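Local coordinates for SusD superfamily protein (Bacteroides thetaiotaomicron VPI-5482, PDB 3HDX) that probably binds polysaccharide at the outer membrane for carbohydrate uptake, as a homologue of the starch-binding protein SusD, at residues A[51-57]-A[66-70]. Residues are numbered along the deposited sequence; the frame is centred on the assembly and turned at random.
Sequences RSDLQAV and YDLLK
Tyr66 lies across the first turn of helix 52-58 and illustrates how a residue at the N-cap position of one helix can roof the start of another. Followed outward, its CB rests 3.7 Å from CB of Asp53. CG and CD1 stay over Asp53, CD2 reaches both Asp53 CA and the methyl of Ala56, and CE2 lies 4.0 Å from Ala56 CB. CE1 and CZ pass Ser52 CB, and at the tip OH touches that same carbon at 3.4 Å. With CG anti to its own carbonyl carbon (chi1 -62°), the ring is laid with one face on the helix backbone, where Asp53 CA makes a CH-pi contact 4.0 Å from the centroid of the Tyr66 ring. Cutting the side chain back to an alanine is likely to uncover this turn, leaving Asp53 CA without its aromatic face and the Ala56 methyl without the ring carbons beside it.

Beside the ring, Asp53 joins the two segments through water: OD2 accepts from a water molecule that in turn accepts from Leu68 N. The same carboxylate is gripped side-on by Arg51, NE to OD1 and NH2 to OD2, the latter a 2.9 Å bond, so its rotation is probably restrained. The Leu68 side chain crosses that of Asp53 at about a right angle and carries CD2 to within 3.6 Å of Leu54 CD2. Deeper, Val57 CG2 and Leu69 CD2 meet tightly at 3.4 Å, the two side chains running past each other in opposite directions.

The contact thus pairs two short consecutive helices, 52-58 and 67-73. Leu54 and Val57 continue the apolar packing onto Ile37 and Leu41 of helix 34-41, Leu69 meets Trp458, and Leu54 also touches Val48 of strand 47-48.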
loop_
_atom_site.group_PDB
_atom_site.type_symbol
_atom_site.label_atom_id
_atom_site.label_comp_id
_atom_site.label_asym_id
_atom_site.label_seq_id
_atom_site.Cartn_x
_atom_site.Cartn_y
_atom_site.Cartn_z
ATOM N N ARG A 51 -5.740 -8.925 -22.406
ATOM C CA ARG A 51 -4.296 -9.158 -22.309
ATOM C C ARG A 51 -3.910 -10.465 -21.635
ATOM O O ARG A 51 -4.214 -10.677 -20.468
ATOM C CB ARG A 51 -3.606 -7.983 -21.637
ATOM C CG ARG A 51 -3.531 -6.773 -22.503
ATOM C CD ARG A 51 -2.920 -5.584 -21.867
ATOM N NE ARG A 51 -1.597 -5.813 -21.287
ATOM C CZ ARG A 51 -0.883 -4.873 -20.644
ATOM N NH1 ARG A 51 -1.319 -3.613 -20.520
ATOM N NH2 ARG A 51 0.300 -5.201 -20.111
ATOM N N SER A 52 -3.149 -11.303 -22.342
ATOM C CA SER A 52 -2.713 -12.579 -21.767
ATOM C C SER A 52 -1.689 -12.365 -20.639
ATOM O O SER A 52 -1.634 -13.164 -19.711
ATOM C CB SER A 52 -2.159 -13.547 -22.838
ATOM O OG SER A 52 -3.147 -13.855 -23.819
ATOM N N ASP A 53 -0.897 -11.291 -20.715
ATOM C CA ASP A 53 0.108 -10.996 -19.661
ATOM C C ASP A 53 -0.572 -10.660 -18.327
ATOM O O ASP A 53 -0.270 -11.243 -17.298
ATOM C CB ASP A 53 1.197 -9.982 -20.096
ATOM C CG ASP A 53 0.675 -8.632 -20.503
ATOM O OD1 ASP A 53 -0.549 -8.384 -20.544
ATOM O OD2 ASP A 53 1.498 -7.720 -20.747
ATOM N N LEU A 54 -1.569 -9.791 -18.392
ATOM C CA LEU A 54 -2.388 -9.462 -17.187
ATOM C C LEU A 54 -3.133 -10.704 -16.711
ATOM O O LEU A 54 -3.213 -10.957 -15.521
ATOM C CB LEU A 54 -3.351 -8.326 -17.511
ATOM C CG LEU A 54 -2.781 -6.961 -17.902
ATOM C CD1 LEU A 54 -3.894 -5.947 -18.176
ATOM C CD2 LEU A 54 -1.835 -6.401 -16.823
ATOM N N GLN A 55 -3.619 -11.535 -17.646
ATOM C CA GLN A 55 -4.330 -12.740 -17.255
ATOM C C GLN A 55 -3.379 -13.694 -16.491
ATOM O O GLN A 55 -3.816 -14.402 -15.546
ATOM C CB GLN A 55 -4.974 -13.443 -18.480
ATOM C CG GLN A 55 -5.862 -14.604 -18.078
ATOM C CD GLN A 55 -7.035 -14.132 -17.255
ATOM O OE1 GLN A 55 -7.965 -13.510 -17.775
ATOM N NE2 GLN A 55 -6.965 -14.371 -15.929
ATOM N N ALA A 56 -2.098 -13.752 -16.924
ATOM C CA ALA A 56 -1.110 -14.601 -16.232
ATOM C C ALA A 56 -0.907 -14.149 -14.774
ATOM O O ALA A 56 -0.852 -14.973 -13.870
ATOM C CB ALA A 56 0.207 -14.669 -16.980
ATOM N N VAL A 57 -0.855 -12.831 -14.558
ATOM C CA VAL A 57 -0.771 -12.320 -13.179
ATOM C C VAL A 57 -2.007 -12.776 -12.380
ATOM O O VAL A 57 -1.903 -13.316 -11.268
ATOM C CB VAL A 57 -0.667 -10.797 -13.136
ATOM C CG1 VAL A 57 -0.677 -10.288 -11.680
ATOM C CG2 VAL A 57 0.582 -10.302 -13.931
ATOM N N TYR A 66 6.170 -13.587 -20.450
ATOM C CA TYR A 66 5.670 -12.247 -20.737
ATOM C C TYR A 66 6.623 -11.236 -20.152
ATOM O O TYR A 66 7.035 -11.357 -18.990
ATOM C CB TYR A 66 4.233 -12.033 -20.216
ATOM C CG TYR A 66 3.238 -12.955 -20.852
ATOM C CD1 TYR A 66 2.893 -12.813 -22.210
ATOM C CD2 TYR A 66 2.657 -13.988 -20.130
ATOM C CE1 TYR A 66 1.988 -13.683 -22.795
ATOM C CE2 TYR A 66 1.729 -14.855 -20.715
ATOM C CZ TYR A 66 1.416 -14.707 -22.041
ATOM O OH TYR A 66 0.513 -15.574 -22.612
ATOM N N ASP A 67 6.966 -10.236 -20.953
ATOM C CA ASP A 67 7.885 -9.178 -20.548
ATOM C C ASP A 67 7.410 -8.432 -19.266
ATOM O O ASP A 67 8.209 -8.092 -18.409
ATOM C CB ASP A 67 8.073 -8.179 -21.693
ATOM C CG ASP A 67 9.307 -7.289 -21.527
ATOM O OD1 ASP A 67 10.371 -7.786 -21.138
ATOM O OD2 ASP A 67 9.198 -6.093 -21.855
ATOM N N LEU A 68 6.100 -8.212 -19.147
ATOM C CA LEU A 68 5.544 -7.545 -17.967
ATOM C C LEU A 68 5.968 -8.265 -16.705
ATOM O O LEU A 68 6.354 -7.620 -15.727
ATOM C CB LEU A 68 4.011 -7.505 -18.007
ATOM C CG LEU A 68 3.307 -6.939 -16.748
ATOM C CD1 LEU A 68 3.738 -5.493 -16.488
ATOM C CD2 LEU A 68 1.757 -7.028 -16.933
ATOM N N LEU A 69 5.819 -9.587 -16.727
ATOM C CA LEU A 69 6.147 -10.413 -15.573
ATOM C C LEU A 69 7.629 -10.319 -15.231
ATOM O O LEU A 69 8.005 -10.176 -14.031
ATOM C CB LEU A 69 5.739 -11.877 -15.778
ATOM C CG LEU A 69 4.247 -12.199 -15.909
ATOM C CD1 LEU A 69 4.018 -13.670 -16.246
ATOM C CD2 LEU A 69 3.473 -11.798 -14.740
ATOM N N LYS A 70 8.479 -10.362 -16.262
ATOM C CA LYS A 70 9.914 -10.262 -16.043
ATOM C C LYS A 70 10.290 -8.907 -15.404
ATOM O O LYS A 70 11.088 -8.844 -14.460
ATOM C CB LYS A 70 10.664 -10.488 -17.371
ATOM C CG LYS A 70 10.448 -11.883 -17.937
ATOM C CD LYS A 70 11.256 -12.126 -19.176
ATOM C CE LYS A 70 10.935 -13.514 -19.682
ATOM N NZ LYS A 70 9.475 -13.669 -19.727
HETATM O O HOH W 1 4.098 -8.486 -21.273
#